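Local coordinates for odorant binding protein, antennal (PDB 3R1P) that probably binds odorant molecules in the mosquito antenna, and here holds a palmitic acid between its helices, at residues Ile67-Leu72 with Tyr104-Cys109; Gly38-Ala43 with Cys48-Leu53; Glu19-Glu24 with Phe54-Val59. All coordinates share one frame; numbering follows the deposited sequence.

Helix 44-56 runs through contacts 2 and 3, and its side chains also reach contact 1. The centres lie about 11 Å (2 and 3), 12 Å (1 and 2) and 14 Å (1 and 3) apart. Contacts 2 and 3 are bonded covalently, with C52 SG 2.0 Å from C21 SG. A probable hydrogen bond of 2.8 Å from L68 N to V59 O ties contact 3 to contact 1, where F54 CZ also packs 3.6 Å from V107 CG2. The palmitic acid touches V107 of contact 1 and L53 of contact 2, whereas the side chain of C21 in contact 3 stays about 9 Å away from it.

Contact 1 (Ile67-Leu72 with Tyr104-Cys109); sequences ILLDRL and YETVKC. With PLM (palmitic acid), chain G.
T106 OG1 takes part in two hydrogen bonds: it accepts one from a water at 3.1 Å and is bonded to T102 O, one turn back in helix 99-110. The same water accepts from I67 N at 2.9 Å, so a single molecule bridges the start of 67-72 to the helix. Beside this polar link the contact is apolar. A chi1 of -59° sets T106 OG1 beside the backbone N and leaves CG2 anti to it, where the methyl sits between two side chains, 3.7 Å from I67 CB and 3.8 Å from L69 CD1. I67 CG1 leans across the hydroxyl, 3.7 Å from T106 OG1, while L69 slides past the threonine in the opposite direction, its CD1 and CD2 both near that one methyl. L69 also touches T88 and C91 of helix 88-91, and C91 is joined by a disulfide to C109. One residue on from T106, V107 lays its methyls against the fatty acid, CG1 lying 3.6 Å from CE of the palmitic acid. The amphipathic threonine thus does two jobs: its methyl fills the buried seam, while its hydroxyl holds the water that accepts from I67 N, a backbone N-H just ahead of helix 69-72.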
# COMPACT_ATOMS: atom_id res chain seq x y z
N ILE A 67 -2.62 4.19 9.75
CA ILE A 67 -3.28 3.21 8.90
C ILE A 67 -3.99 2.17 9.77
O ILE A 67 -3.35 1.46 10.55
CB ILE A 67 -2.30 2.59 7.86
CG1 ILE A 67 -1.58 3.67 6.95
CG2 ILE A 67 -2.96 1.49 7.02
CD1 ILE A 67 -2.41 4.94 6.45
N LEU A 68 -5.31 2.07 9.62
CA LEU A 68 -6.14 1.16 10.40
C LEU A 68 -6.02 -0.27 9.87
O LEU A 68 -6.88 -0.75 9.12
CB LEU A 68 -7.60 1.67 10.42
CG LEU A 68 -7.81 3.12 10.87
CD1 LEU A 68 -9.17 3.64 10.42
CD2 LEU A 68 -7.58 3.28 12.36
N LEU A 69 -4.91 -0.93 10.23
CA LEU A 69 -4.60 -2.28 9.79
C LEU A 69 -5.62 -3.33 10.21
O LEU A 69 -5.85 -4.27 9.45
CB LEU A 69 -3.15 -2.69 10.14
CG LEU A 69 -2.02 -1.88 9.48
CD1 LEU A 69 -0.70 -2.23 10.08
CD2 LEU A 69 -1.97 -2.12 7.98
N ASP A 70 -6.26 -3.17 11.38
CA ASP A 70 -7.30 -4.10 11.86
C ASP A 70 -8.49 -4.05 10.92
O ASP A 70 -9.02 -5.11 10.57
CB ASP A 70 -7.68 -3.80 13.32
CG ASP A 70 -6.66 -4.31 14.33
OD1 ASP A 70 -6.42 -5.54 14.36
OD2 ASP A 70 -6.16 -3.49 15.12
N ARG A 71 -8.88 -2.83 10.46
CA ARG A 71 -9.97 -2.66 9.49
C ARG A 71 -9.58 -3.33 8.16
O ARG A 71 -10.37 -4.13 7.65
CB ARG A 71 -10.35 -1.18 9.28
CG ARG A 71 -11.14 -0.62 10.44
CD ARG A 71 -11.82 0.69 10.12
NE ARG A 71 -12.34 1.30 11.34
CZ ARG A 71 -12.79 2.55 11.44
NH1 ARG A 71 -12.80 3.35 10.38
NH2 ARG A 71 -13.24 3.01 12.60
N LEU A 72 -8.34 -3.05 7.65
CA LEU A 72 -7.81 -3.64 6.41
C LEU A 72 -7.94 -5.17 6.43
O LEU A 72 -8.26 -5.76 5.38
CB LEU A 72 -6.32 -3.23 6.21
CG LEU A 72 -5.53 -3.78 4.98
CD1 LEU A 72 -4.09 -3.33 5.02
CD2 LEU A 72 -5.38 -5.29 5.00
N TYR A 104 4.07 4.02 3.20
CA TYR A 104 5.25 3.21 2.92
C TYR A 104 5.79 2.55 4.20
O TYR A 104 6.02 1.34 4.20
CB TYR A 104 6.34 4.06 2.24
CG TYR A 104 7.67 3.34 2.13
CD1 TYR A 104 7.87 2.37 1.14
CD2 TYR A 104 8.71 3.60 3.01
CE1 TYR A 104 9.09 1.69 1.04
CE2 TYR A 104 9.92 2.92 2.92
CZ TYR A 104 10.11 1.97 1.93
OH TYR A 104 11.30 1.29 1.85
N GLU A 105 6.02 3.34 5.26
CA GLU A 105 6.54 2.85 6.53
C GLU A 105 5.62 1.81 7.17
O GLU A 105 6.10 0.86 7.79
CB GLU A 105 6.82 3.98 7.51
CG GLU A 105 8.05 4.81 7.19
CD GLU A 105 8.43 5.83 8.25
OE1 GLU A 105 8.08 5.63 9.44
OE2 GLU A 105 9.10 6.83 7.90
N THR A 106 4.29 1.98 7.02
CA THR A 106 3.31 1.03 7.57
C THR A 106 3.46 -0.34 6.86
O THR A 106 3.52 -1.37 7.53
CB THR A 106 1.88 1.61 7.51
OG1 THR A 106 1.81 2.83 8.24
CG2 THR A 106 0.82 0.64 8.03
N VAL A 107 3.54 -0.33 5.50
CA VAL A 107 3.71 -1.54 4.69
C VAL A 107 5.04 -2.25 5.02
O VAL A 107 5.05 -3.46 5.24
CB VAL A 107 3.52 -1.27 3.18
CG1 VAL A 107 3.93 -2.46 2.31
CG2 VAL A 107 2.07 -0.90 2.90
N LYS A 108 6.13 -1.47 5.13
CA LYS A 108 7.47 -1.98 5.51
C LYS A 108 7.42 -2.71 6.85
O LYS A 108 7.99 -3.78 6.99
CB LYS A 108 8.49 -0.84 5.56
CG LYS A 108 8.99 -0.40 4.18
CD LYS A 108 9.79 -1.48 3.40
CE LYS A 108 11.14 -1.84 4.01
NZ LYS A 108 12.11 -0.69 3.99
N CYS A 109 6.70 -2.12 7.83
CA CYS A 109 6.53 -2.65 9.17
C CYS A 109 5.68 -3.94 9.16
O CYS A 109 6.10 -4.95 9.72
CB CYS A 109 5.89 -1.56 10.05
SG CYS A 109 5.61 -2.02 11.78
C1 PLM G . -11.51 -6.07 -2.37
O1 PLM G . -12.42 -6.87 -2.68
O2 PLM G . -11.76 -4.97 -1.81
C2 PLM G . -10.08 -6.46 -2.68
C3 PLM G . -9.07 -5.37 -2.31
C4 PLM G . -7.65 -5.92 -2.11
C5 PLM G . -6.59 -4.85 -2.35
C6 PLM G . -5.50 -4.84 -1.27
C7 PLM G . -4.67 -3.56 -1.30
C8 PLM G . -3.76 -3.45 -0.09
C9 PLM G . -2.35 -3.00 -0.47
CA PLM G . -1.36 -3.26 0.67
CB PLM G . 0.08 -3.03 0.24
CC PLM G . 0.64 -4.26 -0.47
CD PLM G . 2.14 -4.45 -0.22
CE PLM G . 3.04 -3.53 -1.04
CF PLM G . 2.36 -2.85 -2.23
CG PLM G . 2.28 -3.77 -3.42
O HOH W 1 0.08 3.68 10.62

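Contact 2 (Gly38-Ala43 with Cys48-Leu53); sequences GTVPTA and CYIHCL
V40 and I50 touch methyl to methyl where segment 48-53 of helix 44-56 faces the loop before it. The segment opens at C48, which is joined by a disulfide to C100 of helix 99-110. Y49 lies on another side of the helix, packing on C21, S25 and L124, with its OH hydrogen-bonded to H18 ND1. Next comes I50, whose side chain leaves the helix toward the loop. Its chi1 of -55° and chi2 of 169° extend CG1 and CD1 outward, so that the terminal methyl alone does the touching. V40 CG1 lies 4.0 Å from I50 CD1, and the two side chains cross at about a right angle. Also in front of that methyl, P41 O is 4.4 Å from I50 CD1, a carbon neighbour that offers it no hydrogen bond. The ring of Y104, from helix 99-110, adds cover over the same carbonyl. The branch methyl I50 CG2 packs against V107 of that helix, and the side chain of I50 lies about 5 Å from the palmitic acid. H51 touches K99. C52 carries the second disulfide of the segment, to C21 of helix 11-25, and L53 packs on L17 and L124 and touches the palmitic acid. The contact therefore rests on dispersion between the slender methyls of V40 and I50, close to the lipid and with no polar bond across it, and it leaves the P41 carbonyl oxygen buried without a partner in the model.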
# COMPACT_ATOMS: atom_id res chain seq x y z
N GLY A 38 9.34 -9.16 -4.32
CA GLY A 38 8.99 -8.97 -2.91
C GLY A 38 9.44 -7.65 -2.30
O GLY A 38 9.22 -7.42 -1.11
N THR A 39 10.08 -6.77 -3.10
CA THR A 39 10.53 -5.49 -2.55
C THR A 39 9.38 -4.48 -2.49
O THR A 39 8.63 -4.34 -3.45
CB THR A 39 11.72 -4.92 -3.33
OG1 THR A 39 11.37 -4.78 -4.69
CG2 THR A 39 12.98 -5.76 -3.21
N VAL A 40 9.24 -3.76 -1.36
CA VAL A 40 8.22 -2.72 -1.25
C VAL A 40 8.74 -1.54 -2.10
O VAL A 40 9.87 -1.10 -1.85
CB VAL A 40 7.90 -2.30 0.20
CG1 VAL A 40 6.87 -1.15 0.23
CG2 VAL A 40 7.39 -3.49 1.01
N PRO A 41 8.00 -1.09 -3.14
CA PRO A 41 8.50 0.01 -4.00
C PRO A 41 8.90 1.26 -3.21
O PRO A 41 8.20 1.64 -2.27
CB PRO A 41 7.36 0.25 -4.98
CG PRO A 41 6.59 -1.03 -4.99
CD PRO A 41 6.66 -1.54 -3.58
N THR A 42 10.06 1.85 -3.57
CA THR A 42 10.67 2.97 -2.85
C THR A 42 10.63 4.34 -3.51
O THR A 42 10.98 5.32 -2.86
CB THR A 42 12.11 2.61 -2.43
OG1 THR A 42 12.89 2.36 -3.60
CG2 THR A 42 12.17 1.43 -1.48
N ALA A 43 10.22 4.42 -4.79
CA ALA A 43 10.14 5.72 -5.48
C ALA A 43 9.22 6.68 -4.71
O ALA A 43 8.21 6.21 -4.16
CB ALA A 43 9.62 5.53 -6.90
N CYS A 48 3.43 7.12 -2.71
CA CYS A 48 2.14 7.80 -2.82
C CYS A 48 1.06 6.88 -3.38
O CYS A 48 -0.10 7.00 -2.97
CB CYS A 48 2.24 9.10 -3.60
SG CYS A 48 3.21 10.39 -2.77
N TYR A 49 1.45 5.91 -4.26
CA TYR A 49 0.54 4.90 -4.81
C TYR A 49 -0.05 4.07 -3.65
O TYR A 49 -1.25 3.79 -3.63
CB TYR A 49 1.28 4.00 -5.84
CG TYR A 49 0.54 2.73 -6.21
CD1 TYR A 49 -0.34 2.70 -7.29
CD2 TYR A 49 0.73 1.55 -5.50
CE1 TYR A 49 -1.04 1.54 -7.62
CE2 TYR A 49 0.05 0.38 -5.83
CZ TYR A 49 -0.84 0.38 -6.90
OH TYR A 49 -1.51 -0.78 -7.21
N ILE A 50 0.80 3.69 -2.68
CA ILE A 50 0.42 2.93 -1.49
C ILE A 50 -0.58 3.74 -0.65
O ILE A 50 -1.61 3.18 -0.24
CB ILE A 50 1.64 2.47 -0.67
CG1 ILE A 50 2.64 1.66 -1.55
CG2 ILE A 50 1.18 1.66 0.56
CD1 ILE A 50 4.03 1.37 -0.89
N HIS A 51 -0.29 5.05 -0.41
CA HIS A 51 -1.20 5.94 0.33
C HIS A 51 -2.55 5.96 -0.37
O HIS A 51 -3.58 5.81 0.29
CB HIS A 51 -0.67 7.37 0.51
CG HIS A 51 -1.73 8.31 1.01
ND1 HIS A 51 -2.37 9.19 0.15
CD2 HIS A 51 -2.36 8.35 2.21
CE1 HIS A 51 -3.30 9.79 0.88
NE2 HIS A 51 -3.32 9.31 2.13
N CYS A 52 -2.53 6.10 -1.72
CA CYS A 52 -3.74 6.10 -2.52
C CYS A 52 -4.60 4.84 -2.29
O CYS A 52 -5.81 4.97 -2.13
CB CYS A 52 -3.42 6.30 -4.00
SG CYS A 52 -4.87 6.24 -5.07
N LEU A 53 -3.97 3.63 -2.24
CA LEU A 53 -4.66 2.36 -1.98
C LEU A 53 -5.37 2.36 -0.62
O LEU A 53 -6.48 1.85 -0.52
CB LEU A 53 -3.68 1.18 -2.01
CG LEU A 53 -3.07 0.73 -3.33
CD1 LEU A 53 -2.16 -0.48 -3.11
CD2 LEU A 53 -4.15 0.36 -4.34

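Contact 3 (Glu19-Glu24 with Phe54-Val59); sequences EICIAE and FDKIDV
C21 and K56 meet on the closely packed side of this contact, E24 and K56 on its looser, solvent-facing side. C21 is buried and bonded through its sulfur to C52 of helix 44-56. The aliphatic root of the lysine lies against that sulfur, K56 CG being 4.1 Å from C21 SG, and the backbone of helix 44-56 also comes close to it at L53. Farther out the lysine bends at chi2 (-68°) and then runs extended, which carries its end over the exposed residues of helix 11-25. There I20 crosses it at about a right angle, CG2 resting 3.9 Å from K56 CE. The extended chain of E24 arrives from the opposite direction and brings OE2 to 3.2 Å from K56 NZ, a salt bridge whose hydrogen bond is weak. The methylene K56 CE lies almost as near, 3.4 Å from E24 OE2. D55 OD1 stands 5.3 Å from E24 OE1, and the nearby lysine charge would probably ease that like-charged approach. I20, E24 and K56 all touch crystal neighbours, so the lattice may influence how these outer groups lie. Just beyond K56 helix 44-56 stops: D58 takes positive phi (64°), with V59 N bonded to F54 O and D58 N to D55 O, the two bonds of a Schellman motif. F54 leaves the helix on the side away from 19-24 and packs on A103, V107 and I67. The C21-C52 disulfide, which joins helices 11-25 and 44-56 and here lies under K56, is characteristic of the disulfide-braced, all-helical fold of insect odorant-binding proteins.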
# COMPACT_ATOMS: atom_id res chain seq x y z
N GLU A 19 -5.42 1.03 -11.22
CA GLU A 19 -5.48 2.04 -12.29
C GLU A 19 -5.70 3.47 -11.79
O GLU A 19 -5.07 4.39 -12.32
CB GLU A 19 -6.51 1.64 -13.36
CG GLU A 19 -6.06 0.45 -14.20
CD GLU A 19 -6.31 0.49 -15.70
OE1 GLU A 19 -6.95 1.45 -16.19
OE2 GLU A 19 -5.88 -0.47 -16.38
N ILE A 20 -6.56 3.65 -10.78
CA ILE A 20 -6.81 4.98 -10.19
C ILE A 20 -5.56 5.50 -9.48
O ILE A 20 -5.17 6.66 -9.68
CB ILE A 20 -8.07 4.98 -9.29
CG1 ILE A 20 -9.32 4.87 -10.16
CG2 ILE A 20 -8.14 6.23 -8.38
CD1 ILE A 20 -10.39 4.16 -9.53
N CYS A 21 -4.92 4.64 -8.67
CA CYS A 21 -3.74 5.02 -7.91
C CYS A 21 -2.47 5.27 -8.69
O CYS A 21 -1.64 6.08 -8.25
CB CYS A 21 -3.56 4.14 -6.69
SG CYS A 21 -4.95 4.26 -5.54
N ILE A 22 -2.35 4.68 -9.89
CA ILE A 22 -1.24 4.95 -10.81
C ILE A 22 -1.42 6.41 -11.28
O ILE A 22 -0.45 7.18 -11.28
CB ILE A 22 -1.24 3.96 -12.01
CG1 ILE A 22 -0.49 2.67 -11.65
CG2 ILE A 22 -0.68 4.60 -13.31
CD1 ILE A 22 -0.05 1.77 -12.83
N ALA A 23 -2.67 6.76 -11.67
CA ALA A 23 -3.05 8.08 -12.18
C ALA A 23 -2.88 9.19 -11.15
O ALA A 23 -2.31 10.23 -11.48
CB ALA A 23 -4.48 8.05 -12.70
N GLU A 24 -3.34 8.95 -9.91
CA GLU A 24 -3.24 9.92 -8.81
C GLU A 24 -1.80 10.18 -8.35
O GLU A 24 -1.41 11.35 -8.22
CB GLU A 24 -4.10 9.47 -7.62
CG GLU A 24 -5.59 9.69 -7.83
CD GLU A 24 -6.44 9.79 -6.58
OE1 GLU A 24 -5.88 9.89 -5.46
OE2 GLU A 24 -7.69 9.77 -6.72
N PHE A 54 -4.70 2.88 0.42
CA PHE A 54 -5.28 2.96 1.76
C PHE A 54 -6.43 3.97 1.82
O PHE A 54 -7.46 3.68 2.43
CB PHE A 54 -4.19 3.28 2.80
CG PHE A 54 -3.19 2.18 3.03
CD1 PHE A 54 -1.86 2.47 3.32
CD2 PHE A 54 -3.57 0.84 2.98
CE1 PHE A 54 -0.95 1.46 3.59
CE2 PHE A 54 -2.65 -0.18 3.22
CZ PHE A 54 -1.34 0.14 3.51
N ASP A 55 -6.26 5.12 1.17
CA ASP A 55 -7.28 6.16 1.09
C ASP A 55 -8.55 5.64 0.36
O ASP A 55 -9.65 5.87 0.86
CB ASP A 55 -6.72 7.41 0.39
CG ASP A 55 -7.73 8.53 0.27
OD1 ASP A 55 -8.25 8.75 -0.84
OD2 ASP A 55 -8.05 9.15 1.31
N LYS A 56 -8.40 4.91 -0.77
CA LYS A 56 -9.56 4.40 -1.54
C LYS A 56 -10.34 3.31 -0.82
O LYS A 56 -11.57 3.24 -0.98
CB LYS A 56 -9.17 3.94 -2.95
CG LYS A 56 -8.65 5.05 -3.85
CD LYS A 56 -9.72 6.06 -4.22
CE LYS A 56 -9.08 7.31 -4.79
NZ LYS A 56 -10.11 8.34 -5.12
N ILE A 57 -9.66 2.48 -0.03
CA ILE A 57 -10.34 1.43 0.73
C ILE A 57 -10.81 1.93 2.11
O ILE A 57 -11.38 1.17 2.90
CB ILE A 57 -9.57 0.08 0.78
CG1 ILE A 57 -8.22 0.22 1.51
CG2 ILE A 57 -9.43 -0.52 -0.64
CD1 ILE A 57 -7.48 -1.06 1.75
N ASP A 58 -10.58 3.24 2.37
CA ASP A 58 -11.00 3.98 3.57
C ASP A 58 -10.38 3.49 4.90
O ASP A 58 -11.07 3.44 5.93
CB ASP A 58 -12.54 4.09 3.59
CG ASP A 58 -13.13 5.20 4.43
OD1 ASP A 58 -12.49 6.28 4.55
OD2 ASP A 58 -14.26 5.04 4.91
N VAL A 59 -9.08 3.15 4.89
CA VAL A 59 -8.35 2.68 6.07
C VAL A 59 -7.36 3.71 6.63
O VAL A 59 -6.52 3.37 7.46
CB VAL A 59 -7.74 1.25 5.95
CG1 VAL A 59 -8.82 0.19 5.76
CG2 VAL A 59 -6.67 1.18 4.86